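Local coordinates for protein 3,4-dihydroxybenzoate decarboxylase (Enterobacter cloacae, PDB 5NY5) that catalyses the decarboxylation of 3,4-dihydroxybenzoate and, in reverse, the para-carboxylation of catechols, as a prenylated-flavin-dependent, metal-binding enzyme of the UbiD family, at residues 365-370 and 405-410; 418-423 and 471-476; 211-216 and 239-244; 81-86 and 91-96. All coordinates share one frame; numbering follows the deposited sequence.

Interaction 1: residues 365-370 and 405-410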
loop_
_atom_site.group_PDB
_atom_site.type_symbol
_atom_site.label_atom_id
_atom_site.label_comp_id
_atom_site.label_asym_id
_atom_site.label_seq_id
_atom_site.Cartn_x
_atom_site.Cartn_y
_atom_site.Cartn_z
ATOM N N LEU A 365 -20.764 13.048 4.924
ATOM C CA LEU A 365 -19.496 13.696 5.229
ATOM C C LEU A 365 -19.553 14.328 6.610
ATOM O O LEU A 365 -20.454 15.120 6.897
ATOM C CB LEU A 365 -19.152 14.751 4.174
ATOM C CG LEU A 365 -17.897 15.590 4.416
ATOM C CD1 LEU A 365 -16.702 14.705 4.705
ATOM C CD2 LEU A 365 -17.616 16.486 3.217
ATOM N N GLY A 366 -18.586 13.981 7.454
ATOM C CA GLY A 366 -18.503 14.538 8.786
ATOM C C GLY A 366 -17.226 15.315 9.022
ATOM O O GLY A 366 -16.128 14.827 8.740
ATOM N N ILE A 367 -17.359 16.532 9.535
ATOM C CA ILE A 367 -16.227 17.398 9.838
ATOM C C ILE A 367 -16.124 17.506 11.350
ATOM O O ILE A 367 -17.097 17.873 12.017
ATOM C CB ILE A 367 -16.393 18.789 9.199
ATOM C CG1 ILE A 367 -16.997 18.670 7.798
ATOM C CG2 ILE A 367 -15.066 19.522 9.163
ATOM C CD1 ILE A 367 -16.139 17.922 6.812
ATOM N N LEU A 368 -14.955 17.187 11.892
ATOM C CA LEU A 368 -14.741 17.179 13.331
ATOM C C LEU A 368 -13.677 18.199 13.697
ATOM O O LEU A 368 -12.584 18.196 13.124
ATOM C CB LEU A 368 -14.341 15.788 13.823
ATOM C CG LEU A 368 -15.483 14.862 14.250
ATOM C CD1 LEU A 368 -16.422 14.553 13.096
ATOM C CD2 LEU A 368 -14.928 13.579 14.844
ATOM N N GLN A 369 -14.002 19.064 14.649
ATOM C CA GLN A 369 -13.097 20.098 15.132
ATOM C C GLN A 369 -12.637 19.697 16.524
ATOM O O GLN A 369 -13.433 19.692 17.468
ATOM C CB GLN A 369 -13.784 21.459 15.151
ATOM C CG GLN A 369 -12.848 22.617 15.414
ATOM C CD GLN A 369 -13.584 23.932 15.513
ATOM O OE1 GLN A 369 -14.574 24.042 16.232
ATOM N NE2 GLN A 369 -13.112 24.936 14.785
ATOM N N VAL A 370 -11.358 19.356 16.650
ATOM C CA VAL A 370 -10.794 18.924 17.918
ATOM C C VAL A 370 -9.735 19.926 18.346
ATOM O O VAL A 370 -9.258 20.744 17.557
ATOM C CB VAL A 370 -10.195 17.506 17.838
ATOM C CG1 VAL A 370 -11.262 16.507 17.434
ATOM C CG2 VAL A 370 -9.034 17.477 16.859
ATOM N N VAL A 405 -9.809 26.327 12.662
ATOM C CA VAL A 405 -10.325 26.109 11.318
ATOM C C VAL A 405 -11.841 26.188 11.380
ATOM O O VAL A 405 -12.467 25.488 12.181
ATOM C CB VAL A 405 -9.872 24.754 10.745
ATOM C CG1 VAL A 405 -10.571 24.471 9.431
ATOM C CG2 VAL A 405 -8.372 24.733 10.564
ATOM N N ASP A 406 -12.425 27.034 10.538
ATOM C CA ASP A 406 -13.874 27.218 10.482
ATOM C C ASP A 406 -14.483 26.032 9.748
ATOM O O ASP A 406 -14.434 25.953 8.520
ATOM C CB ASP A 406 -14.214 28.535 9.794
ATOM C CG ASP A 406 -15.699 28.851 9.831
ATOM O OD1 ASP A 406 -16.403 28.319 10.711
ATOM O OD2 ASP A 406 -16.163 29.641 8.983
ATOM N N ILE A 407 -15.081 25.106 10.501
ATOM C CA ILE A 407 -15.561 23.858 9.915
ATOM C C ILE A 407 -16.790 24.035 9.041
ATOM O O ILE A 407 -17.178 23.093 8.345
ATOM C CB ILE A 407 -15.867 22.816 11.007
ATOM C CG1 ILE A 407 -17.043 23.265 11.875
ATOM C CG2 ILE A 407 -14.648 22.588 11.862
ATOM C CD1 ILE A 407 -17.455 22.235 12.907
ATOM N N PHE A 408 -17.418 25.208 9.060
ATOM C CA PHE A 408 -18.549 25.494 8.190
ATOM C C PHE A 408 -18.131 26.208 6.913
ATOM O O PHE A 408 -18.977 26.444 6.045
ATOM C CB PHE A 408 -19.595 26.324 8.940
ATOM C CG PHE A 408 -20.126 25.648 10.167
ATOM C CD1 PHE A 408 -21.191 24.767 10.080
ATOM C CD2 PHE A 408 -19.554 25.878 11.406
ATOM C CE1 PHE A 408 -21.675 24.133 11.203
ATOM C CE2 PHE A 408 -20.036 25.247 12.533
ATOM C CZ PHE A 408 -21.098 24.373 12.431
ATOM N N ASP A 409 -16.852 26.541 6.777
ATOM C CA ASP A 409 -16.313 27.243 5.618
ATOM C C ASP A 409 -15.557 26.230 4.765
ATOM O O ASP A 409 -14.448 25.815 5.121
ATOM C CB ASP A 409 -15.405 28.386 6.072
ATOM C CG ASP A 409 -14.992 29.299 4.940
ATOM O OD1 ASP A 409 -15.073 28.887 3.767
ATOM O OD2 ASP A 409 -14.572 30.436 5.232
ATOM N N SER A 410 -16.152 25.843 3.632
ATOM C CA SER A 410 -15.548 24.812 2.795
ATOM C C SER A 410 -14.201 25.247 2.236
ATOM O O SER A 410 -13.321 24.405 2.023
ATOM C CB SER A 410 -16.492 24.433 1.660
ATOM O OG SER A 410 -17.674 23.853 2.165
#

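Interaction 2: residues 418-423 and 471-476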
loop_
_atom_site.group_PDB
_atom_site.type_symbol
_atom_site.label_atom_id
_atom_site.label_comp_id
_atom_site.label_asym_id
_atom_site.label_seq_id
_atom_site.Cartn_x
_atom_site.Cartn_y
_atom_site.Cartn_z
ATOM N N THR A 418 -4.804 21.267 2.493
ATOM C CA THR A 418 -3.708 21.682 1.629
ATOM C C THR A 418 -2.405 21.892 2.390
ATOM O O THR A 418 -1.352 21.421 1.952
ATOM C CB THR A 418 -4.094 22.965 0.880
ATOM O OG1 THR A 418 -5.063 22.659 -0.128
ATOM C CG2 THR A 418 -2.888 23.593 0.226
ATOM N N THR A 419 -2.451 22.573 3.532
ATOM C CA THR A 419 -1.246 22.938 4.263
ATOM C C THR A 419 -1.037 22.134 5.536
ATOM O O THR A 419 -0.022 22.329 6.209
ATOM C CB THR A 419 -1.268 24.429 4.619
ATOM O OG1 THR A 419 -2.236 24.659 5.650
ATOM C CG2 THR A 419 -1.622 25.262 3.399
ATOM N N ARG A 420 -1.963 21.251 5.893
ATOM C CA ARG A 420 -1.884 20.491 7.134
ATOM C C ARG A 420 -2.134 19.018 6.869
ATOM O O ARG A 420 -2.820 18.332 7.633
ATOM C CB ARG A 420 -2.864 21.039 8.167
ATOM C CG ARG A 420 -2.467 22.396 8.706
ATOM C CD ARG A 420 -3.512 22.971 9.634
ATOM N NE ARG A 420 -3.006 24.153 10.321
ATOM C CZ ARG A 420 -3.692 24.846 11.220
ATOM N NH1 ARG A 420 -4.921 24.478 11.546
ATOM N NH2 ARG A 420 -3.144 25.908 11.793
HETATM N N MSE A 421 -1.558 18.505 5.791
HETATM C CA MSE A 421 -1.871 17.164 5.340
HETATM C C MSE A 421 -0.855 16.658 4.325
HETATM O O MSE A 421 -0.481 17.370 3.397
HETATM C CB MSE A 421 -3.268 17.146 4.726
HETATM C CG MSE A 421 -4.072 15.907 5.019
HETATM SE SE MSE A 421 -5.300 15.529 3.572
HETATM C CE MSE A 421 -3.982 15.252 2.170
ATOM N N GLN A 422 -0.411 15.418 4.505
ATOM C CA GLN A 422 0.437 14.733 3.540
ATOM C C GLN A 422 -0.263 13.449 3.122
ATOM O O GLN A 422 -0.604 12.623 3.972
ATOM C CB GLN A 422 1.821 14.449 4.124
ATOM C CG GLN A 422 2.701 15.692 4.251
ATOM C CD GLN A 422 3.142 16.252 2.900
ATOM O OE1 GLN A 422 3.145 15.547 1.893
ATOM N NE2 GLN A 422 3.518 17.524 2.881
ATOM N N GLY A 423 -0.471 13.287 1.814
ATOM C CA GLY A 423 -1.315 12.212 1.319
ATOM C C GLY A 423 -0.860 10.823 1.721
ATOM O O GLY A 423 -1.681 9.911 1.844
ATOM N N ALA A 471 3.705 24.501 17.189
ATOM C CA ALA A 471 4.306 25.824 17.264
ATOM C C ALA A 471 4.667 26.378 15.893
ATOM O O ALA A 471 4.865 27.589 15.759
ATOM C CB ALA A 471 5.545 25.787 18.157
ATOM N N ARG A 472 4.753 25.526 14.875
ATOM C CA ARG A 472 5.116 25.948 13.531
ATOM C C ARG A 472 3.914 26.209 12.639
ATOM O O ARG A 472 4.092 26.676 11.510
ATOM C CB ARG A 472 6.010 24.896 12.867
ATOM C CG ARG A 472 7.375 24.727 13.498
ATOM C CD ARG A 472 8.271 23.943 12.562
ATOM N NE ARG A 472 8.777 22.717 13.166
ATOM C CZ ARG A 472 9.245 21.687 12.471
ATOM N NH1 ARG A 472 9.258 21.733 11.147
ATOM N NH2 ARG A 472 9.690 20.610 13.098
ATOM N N PHE A 473 2.702 25.923 13.105
ATOM C CA PHE A 473 1.510 26.012 12.273
ATOM C C PHE A 473 0.533 27.067 12.784
ATOM O O PHE A 473 -0.669 26.981 12.527
ATOM C CB PHE A 473 0.820 24.651 12.174
ATOM C CG PHE A 473 1.514 23.679 11.260
ATOM C CD1 PHE A 473 2.655 23.011 11.671
ATOM C CD2 PHE A 473 1.011 23.419 9.997
ATOM C CE1 PHE A 473 3.285 22.111 10.838
ATOM C CE2 PHE A 473 1.636 22.519 9.159
ATOM C CZ PHE A 473 2.775 21.867 9.580
ATOM N N GLU A 474 1.032 28.069 13.499
ATOM C CA GLU A 474 0.171 29.150 13.957
ATOM C C GLU A 474 -0.233 30.027 12.779
ATOM O O GLU A 474 0.622 30.528 12.043
ATOM C CB GLU A 474 0.882 29.986 15.020
ATOM C CG GLU A 474 -0.051 30.592 16.058
ATOM C CD GLU A 474 0.161 32.084 16.255
ATOM O OE1 GLU A 474 -0.773 32.859 15.960
ATOM O OE2 GLU A 474 1.258 32.484 16.701
ATOM N N ARG A 475 -1.537 30.199 12.588
ATOM C CA ARG A 475 -2.014 31.096 11.548
ATOM C C ARG A 475 -1.649 32.535 11.891
ATOM O O ARG A 475 -1.541 32.907 13.062
ATOM C CB ARG A 475 -3.524 30.950 11.365
ATOM C CG ARG A 475 -3.953 29.537 11.012
ATOM C CD ARG A 475 -5.447 29.428 10.752
ATOM N NE ARG A 475 -5.820 29.877 9.415
ATOM C CZ ARG A 475 -6.960 29.554 8.811
ATOM N NH1 ARG A 475 -7.837 28.771 9.422
ATOM N NH2 ARG A 475 -7.220 30.003 7.592
ATOM N N ALA A 476 -1.443 33.337 10.849
ATOM C CA ALA A 476 -0.958 34.700 11.011
ATOM C C ALA A 476 -1.846 35.470 11.988
ATOM O O ALA A 476 -3.069 35.522 11.797
ATOM C CB ALA A 476 -0.919 35.412 9.659
#

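Interaction 3: residues 211-216 and 239-244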
loop_
_atom_site.group_PDB
_atom_site.type_symbol
_atom_site.label_atom_id
_atom_site.label_comp_id
_atom_site.label_asym_id
_atom_site.label_seq_id
_atom_site.Cartn_x
_atom_site.Cartn_y
_atom_site.Cartn_z
ATOM N N GLY A 211 -47.261 21.167 7.521
ATOM C CA GLY A 211 -47.347 22.578 7.848
ATOM C C GLY A 211 -47.276 22.802 9.343
ATOM O O GLY A 211 -48.297 23.064 9.986
ATOM N N LEU A 212 -46.075 22.705 9.905
ATOM C CA LEU A 212 -45.895 22.622 11.346
ATOM C C LEU A 212 -44.912 23.676 11.825
ATOM O O LEU A 212 -44.209 24.316 11.040
ATOM C CB LEU A 212 -45.387 21.235 11.758
ATOM C CG LEU A 212 -46.028 20.049 11.045
ATOM C CD1 LEU A 212 -45.254 18.780 11.342
ATOM C CD2 LEU A 212 -47.478 19.911 11.464
ATOM N N ASP A 213 -44.888 23.850 13.140
ATOM C CA ASP A 213 -43.792 24.540 13.794
ATOM C C ASP A 213 -42.475 23.880 13.389
ATOM O O ASP A 213 -42.349 22.652 13.491
ATOM C CB ASP A 213 -43.983 24.476 15.313
ATOM C CG ASP A 213 -43.016 25.364 16.082
ATOM O OD1 ASP A 213 -42.036 25.863 15.496
ATOM O OD2 ASP A 213 -43.236 25.557 17.295
ATOM N N PRO A 214 -41.496 24.640 12.896
ATOM C CA PRO A 214 -40.187 24.039 12.597
ATOM C C PRO A 214 -39.597 23.271 13.762
ATOM O O PRO A 214 -38.850 22.308 13.544
ATOM C CB PRO A 214 -39.332 25.255 12.226
ATOM C CG PRO A 214 -40.305 26.219 11.659
ATOM C CD PRO A 214 -41.582 26.034 12.431
ATOM N N ALA A 215 -39.923 23.657 14.998
ATOM C CA ALA A 215 -39.460 22.901 16.155
ATOM C C ALA A 215 -39.955 21.462 16.109
ATOM O O ALA A 215 -39.247 20.541 16.528
ATOM C CB ALA A 215 -39.913 23.584 17.444
ATOM N N ILE A 216 -41.165 21.246 15.593
ATOM C CA ILE A 216 -41.691 19.888 15.498
ATOM C C ILE A 216 -40.937 19.100 14.436
ATOM O O ILE A 216 -40.467 17.984 14.686
ATOM C CB ILE A 216 -43.203 19.914 15.215
ATOM C CG1 ILE A 216 -43.951 20.586 16.368
ATOM C CG2 ILE A 216 -43.718 18.508 14.983
ATOM C CD1 ILE A 216 -45.459 20.559 16.224
ATOM N N ALA A 239 -40.280 21.090 24.487
ATOM C CA ALA A 239 -39.191 21.633 25.291
ATOM C C ALA A 239 -38.577 22.860 24.630
ATOM O O ALA A 239 -38.187 23.812 25.317
ATOM C CB ALA A 239 -38.129 20.563 25.525
ATOM N N LEU A 240 -38.486 22.858 23.299
ATOM C CA LEU A 240 -37.912 23.996 22.591
ATOM C C LEU A 240 -38.788 25.238 22.703
ATOM O O LEU A 240 -38.277 26.360 22.623
ATOM C CB LEU A 240 -37.687 23.636 21.125
ATOM C CG LEU A 240 -36.501 22.719 20.833
ATOM C CD1 LEU A 240 -36.717 21.972 19.532
ATOM C CD2 LEU A 240 -35.215 23.525 20.776
ATOM N N ARG A 241 -40.098 25.065 22.886
ATOM C CA ARG A 241 -41.008 26.192 23.038
ATOM C C ARG A 241 -41.472 26.411 24.469
ATOM O O ARG A 241 -42.171 27.397 24.725
ATOM C CB ARG A 241 -42.246 26.013 22.146
ATOM C CG ARG A 241 -41.952 25.803 20.669
ATOM C CD ARG A 241 -41.109 26.924 20.092
ATOM N NE ARG A 241 -40.999 26.819 18.641
ATOM C CZ ARG A 241 -40.163 27.537 17.899
ATOM N NH1 ARG A 241 -39.352 28.415 18.473
ATOM N NH2 ARG A 241 -40.135 27.376 16.586
ATOM N N GLN A 242 -41.108 25.527 25.401
ATOM C CA GLN A 242 -41.610 25.579 26.777
ATOM C C GLN A 242 -43.135 25.601 26.797
ATOM O O GLN A 242 -43.762 26.238 27.644
ATOM C CB GLN A 242 -41.029 26.774 27.534
ATOM C CG GLN A 242 -39.566 26.615 27.897
ATOM C CD GLN A 242 -39.325 25.428 28.807
ATOM O OE1 GLN A 242 -38.903 24.363 28.359
ATOM N NE2 GLN A 242 -39.588 25.609 30.097
ATOM N N GLN A 243 -43.733 24.894 25.845
ATOM C CA GLN A 243 -45.174 24.846 25.656
ATOM C C GLN A 243 -45.529 23.527 24.983
ATOM O O GLN A 243 -45.046 23.247 23.879
ATOM C CB GLN A 243 -45.644 26.032 24.815
ATOM C CG GLN A 243 -47.138 26.080 24.590
ATOM C CD GLN A 243 -47.897 26.496 25.830
ATOM O OE1 GLN A 243 -47.366 27.191 26.697
ATOM N NE2 GLN A 243 -49.150 26.071 25.923
ATOM N N PRO A 244 -46.354 22.694 25.613
ATOM C CA PRO A 244 -46.615 21.358 25.063
ATOM C C PRO A 244 -47.274 21.413 23.693
ATOM O O PRO A 244 -48.098 22.284 23.410
ATOM C CB PRO A 244 -47.543 20.723 26.106
ATOM C CG PRO A 244 -48.101 21.866 26.876
ATOM C CD PRO A 244 -47.035 22.908 26.896
#

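Interaction 4: residues 81-86 and 91-96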
loop_
_atom_site.group_PDB
_atom_site.type_symbol
_atom_site.label_atom_id
_atom_site.label_comp_id
_atom_site.label_asym_id
_atom_site.label_seq_id
_atom_site.Cartn_x
_atom_site.Cartn_y
_atom_site.Cartn_z
ATOM N N ARG A 81 -31.326 30.200 9.434
ATOM C CA ARG A 81 -32.771 30.313 9.583
ATOM C C ARG A 81 -33.291 29.373 10.661
ATOM O O ARG A 81 -34.145 29.756 11.471
ATOM C CB ARG A 81 -33.461 30.036 8.246
ATOM C CG ARG A 81 -34.964 29.874 8.348
ATOM C CD ARG A 81 -35.683 30.419 7.125
ATOM N NE ARG A 81 -35.498 29.598 5.934
ATOM C CZ ARG A 81 -34.659 29.886 4.944
ATOM N NH1 ARG A 81 -33.917 30.983 4.995
ATOM N NH2 ARG A 81 -34.567 29.079 3.900
ATOM N N ALA A 82 -32.779 28.142 10.698
ATOM C CA ALA A 82 -33.197 27.203 11.731
ATOM C C ALA A 82 -32.776 27.681 13.113
ATOM O O ALA A 82 -33.528 27.530 14.083
ATOM C CB ALA A 82 -32.622 25.817 11.445
ATOM N N ALA A 83 -31.580 28.259 13.226
ATOM C CA ALA A 83 -31.122 28.754 14.518
ATOM C C ALA A 83 -31.951 29.945 14.978
ATOM O O ALA A 83 -32.266 30.072 16.165
ATOM C CB ALA A 83 -29.643 29.122 14.444
ATOM N N LEU A 84 -32.312 30.828 14.047
ATOM C CA LEU A 84 -33.173 31.953 14.387
ATOM C C LEU A 84 -34.562 31.478 14.786
ATOM O O LEU A 84 -35.171 32.024 15.714
ATOM C CB LEU A 84 -33.246 32.919 13.208
ATOM C CG LEU A 84 -34.268 34.053 13.260
ATOM C CD1 LEU A 84 -33.993 34.977 14.432
ATOM C CD2 LEU A 84 -34.245 34.818 11.951
ATOM N N LEU A 85 -35.076 30.451 14.107
ATOM C CA LEU A 85 -36.380 29.895 14.444
ATOM C C LEU A 85 -36.396 29.198 15.795
ATOM O O LEU A 85 -37.478 28.846 16.274
ATOM C CB LEU A 85 -36.826 28.915 13.360
ATOM C CG LEU A 85 -37.326 29.526 12.053
ATOM C CD1 LEU A 85 -37.439 28.464 10.974
ATOM C CD2 LEU A 85 -38.663 30.215 12.270
ATOM N N LEU A 86 -35.238 28.985 16.416
ATOM C CA LEU A 86 -35.165 28.324 17.710
ATOM C C LEU A 86 -34.458 29.155 18.770
ATOM O O LEU A 86 -34.376 28.716 19.922
ATOM C CB LEU A 86 -34.467 26.965 17.574
ATOM C CG LEU A 86 -35.070 26.024 16.531
ATOM C CD1 LEU A 86 -34.264 24.740 16.442
ATOM C CD2 LEU A 86 -36.522 25.723 16.847
ATOM N N SER A 91 -23.847 27.917 15.194
ATOM C CA SER A 91 -22.784 26.970 15.512
ATOM C C SER A 91 -23.154 26.089 16.698
ATOM O O SER A 91 -22.702 24.942 16.781
ATOM C CB SER A 91 -21.477 27.711 15.784
ATOM O OG SER A 91 -21.585 28.535 16.930
ATOM N N LYS A 92 -23.971 26.600 17.617
ATOM C CA LYS A 92 -24.439 25.840 18.767
ATOM C C LYS A 92 -25.820 25.240 18.545
ATOM O O LYS A 92 -26.460 24.810 19.509
ATOM C CB LYS A 92 -24.451 26.727 20.014
ATOM C CG LYS A 92 -23.095 27.292 20.388
ATOM C CD LYS A 92 -23.189 28.133 21.649
ATOM C CE LYS A 92 -21.829 28.668 22.067
ATOM N NZ LYS A 92 -21.886 29.359 23.387
ATOM N N LEU A 93 -26.286 25.194 17.296
ATOM C CA LEU A 93 -27.647 24.742 17.024
ATOM C C LEU A 93 -27.844 23.286 17.426
ATOM O O LEU A 93 -28.878 22.929 18.005
ATOM C CB LEU A 93 -27.972 24.945 15.545
ATOM C CG LEU A 93 -29.353 24.518 15.054
ATOM C CD1 LEU A 93 -30.442 25.159 15.889
ATOM C CD2 LEU A 93 -29.521 24.884 13.592
ATOM N N ALA A 94 -26.864 22.428 17.133
ATOM C CA ALA A 94 -27.000 21.019 17.484
ATOM C C ALA A 94 -26.991 20.824 18.994
ATOM O O ALA A 94 -27.686 19.944 19.515
ATOM C CB ALA A 94 -25.890 20.204 16.825
ATOM N N GLN A 95 -26.215 21.638 19.714
ATOM C CA GLN A 95 -26.207 21.547 21.169
ATOM C C GLN A 95 -27.536 21.995 21.757
ATOM O O GLN A 95 -28.069 21.349 22.666
ATOM C CB GLN A 95 -25.070 22.383 21.749
ATOM C CG GLN A 95 -25.173 22.585 23.255
ATOM C CD GLN A 95 -23.983 23.321 23.835
ATOM O OE1 GLN A 95 -23.430 24.226 23.210
ATOM N NE2 GLN A 95 -23.576 22.930 25.038
ATOM N N HIS A 96 -28.083 23.102 21.249
ATOM C CA HIS A 96 -29.320 23.643 21.798
ATOM C C HIS A 96 -30.457 22.637 21.698
ATOM O O HIS A 96 -31.237 22.472 22.644
ATOM C CB HIS A 96 -29.680 24.941 21.077
ATOM C CG HIS A 96 -30.889 25.624 21.629
ATOM N ND1 HIS A 96 -32.149 25.453 21.096
ATOM C CD2 HIS A 96 -31.033 26.484 22.664
ATOM C CE1 HIS A 96 -33.017 26.176 21.780
ATOM N NE2 HIS A 96 -32.365 26.811 22.737
#

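Interaction 1: residues 365-370 and 405-410
Ile-367 and Gln-369 of strand 365-370 meet Val-405 and Ile-407 of segment 405-410, the last part of the loop before helix 410-419. The strand belongs to the mixed five-stranded sheet of the UbiD C-terminal domain. The loop comes from strand 397-401 and contains a type I beta turn from Asp-406 to Asp-409, closed by the bond from Asp-409 N to Asp-406 O (3.0 Å). Taking the strand in order, Ile-367 is the first to touch. Its CG2 branch stands anti to the backbone N and reaches CB of Ile-407 at 3.9 Å. The two isoleucines run alongside in opposite senses, and the CG1 arm of Ile-367 leads away from the loop, while its side chain also packs on Ile-413 of helix 410-419. Gln-369 comes next and lies across Ile-407. Its CB rests on the CG2 methyl of Ile-407 at 3.6 Å. CG is anti to the backbone N (chi1 -170°) and the chain continues extended, which brings the amide NE2 to the carbonyl of Val-405. Ile-407 also touches Val-401 and Asn-353 of the neighbouring strands, and so lies against the sheet. The polar link is weak: Gln-369 NE2 donates to Val-405 O at 2.7 Å, but the N-H...O angle is a bent 116°.

Interaction 2: residues 418-423 and 471-476
Arg-420 reaches from the end of helix 410-419 to Phe-473 and Arg-475 in the C-terminal segment 471-476. It is the first residue after the helix to leave helical backbone angles. Its CG lies beside the backbone N (chi1 -70°), and from there the chain runs extended to NE. The aliphatic part passes the Phe-473 side chain, which points the other way, with Arg-420 CG 3.8 Å from Phe-473 CD2. Guanidinium and phenyl planes are turned 60° apart, so the two groups do not stack. At the far end, Arg-420 NH2 donates to the backbone oxygen Phe-473 O at 2.8 Å. This bond is bent, with an N-H...O angle of 135°. The oxygen sits at the guanidinium edge, a little tilted from its plane. The ring of Phe-473 turns its edge to the helix end: CE2 lies 3.4 Å from Thr-419 O, which is in the ring plane. Arg-475 brings CG to 3.8 Å from Arg-420 NH2. Its chain bends at chi3. NH1 bonds to Asp-404 O and NH2 to Asp-412 OD1 of the same chain, and NH2 also bonds to Thr-47 O of the second subunit. Asp-404 serves both arginines, since its OD1 forms a salt bridge with Arg-420 NH1. Arg-420 NH2 and Arg-475 NE are 5.3 Å apart; Asp-404 and Asp-412 probably offset the like charges in this buried place.

Interaction 3: residues 211-216 and 239-244
Asp-213 and Arg-241 form a salt bridge between the start of helix 214-219 and the end of helix 234-241, within the Rift-related domain of the UbiD fold. Ionic contacts come first. Arg-241 grips the carboxylate side-on with two nitrogens: NH2 to Asp-213 OD1 at 2.7 Å and NE to Asp-213 OD2 at 2.9 Å. Each oxygen uses its syn lone pair. The carboxylate and guanidinium planes are only 12° apart, and the bend of the arginine chain at chi2 (-56°) helps turn the guanidinium edge toward Asp-213. The third nitrogen, NH1, bonds to Leu-85 O.

Apolar packing is smaller. Ala-215 CB lies 4.1 Å from Leu-240 CD1. The same methyl also sits beside the guanidinium, 3.6 Å from Arg-241 NE. Leu-240 packs on His-96 and Ala-100 of helix 93-101. Its side chain is about 7 Å from that of Phe-222, a residue that binds prenylated FMN in another structure of this protein; the cofactor is absent here.

Helix ends form the last group. The helix that carries Arg-241 closes in a Schellman motif with Gln-242 at C-prime. Asp-213 is the N-cap of helix 214-219. Its OD1 takes Ala-215 N as well as Arg-241 NH2: Ala-215 N meets Asp-213 OD1 at 3.1 Å, from above the carboxylate plane.

Interaction 4: residues 81-86 and 91-96
Leu-93 points into the surface formed by Ala-82, Ala-83 and Leu-86, joining helix 93-101 to helix 79-84 and the turn that follows it. Both helices belong to the UbiD N-terminal domain, with a short connection between them. In Leu-93 a chi1 of 179° swings CG to the far side from the backbone N, which sends its two methyls across to the other segment. CD2 touches Ala-82 CB at 3.9 Å. CD1 lies 3.9 Å from both Ala-83 CA and Leu-86 CD1. The fork therefore spreads over the small alanines, where the helix backbone can be approached closely. Leu-86 lies across Leu-93, and their CD1 methyls meet. Leu-93 also packs on Leu-333 of helix 324-346, which touches Ala-82 as well.

One turn further along, His-96 sends its ring toward the chain end of the first segment. Its CE1 is 3.4 Å from Leu-86 O, and the oxygen stands oblique to the ring. The same ring packs on Cys-88 in the connection.

No hydrogen bond crosses between the segments. The contact thus depends mainly on shape and apolar burial, with the imidazole C-H beside a carbonyl as its more polar margin.

How the interactions relate
Along the chain the order is interaction 4, interaction 3, interaction 1, interaction 2, each closed before the next opens. Interactions 3 and 4 have centres 13 Å apart and touch directly: the end of helix 234-241 meets both segments of interaction 4. They tie the N-terminal and Rift-related regions together near the prenylated FMN site. Interaction 1 lies in the C-terminal region, its centre 17 Å from that of interaction 4. Interactions 1 and 2 flank helix 410-419, with centres 15 Å apart, and meet where Val-405 packs on Arg-420. Both also touch the second subunit. Interactions 2 and 3 lie 44 Å apart between centres, so interaction 2, at the second subunit, is far from interaction 3.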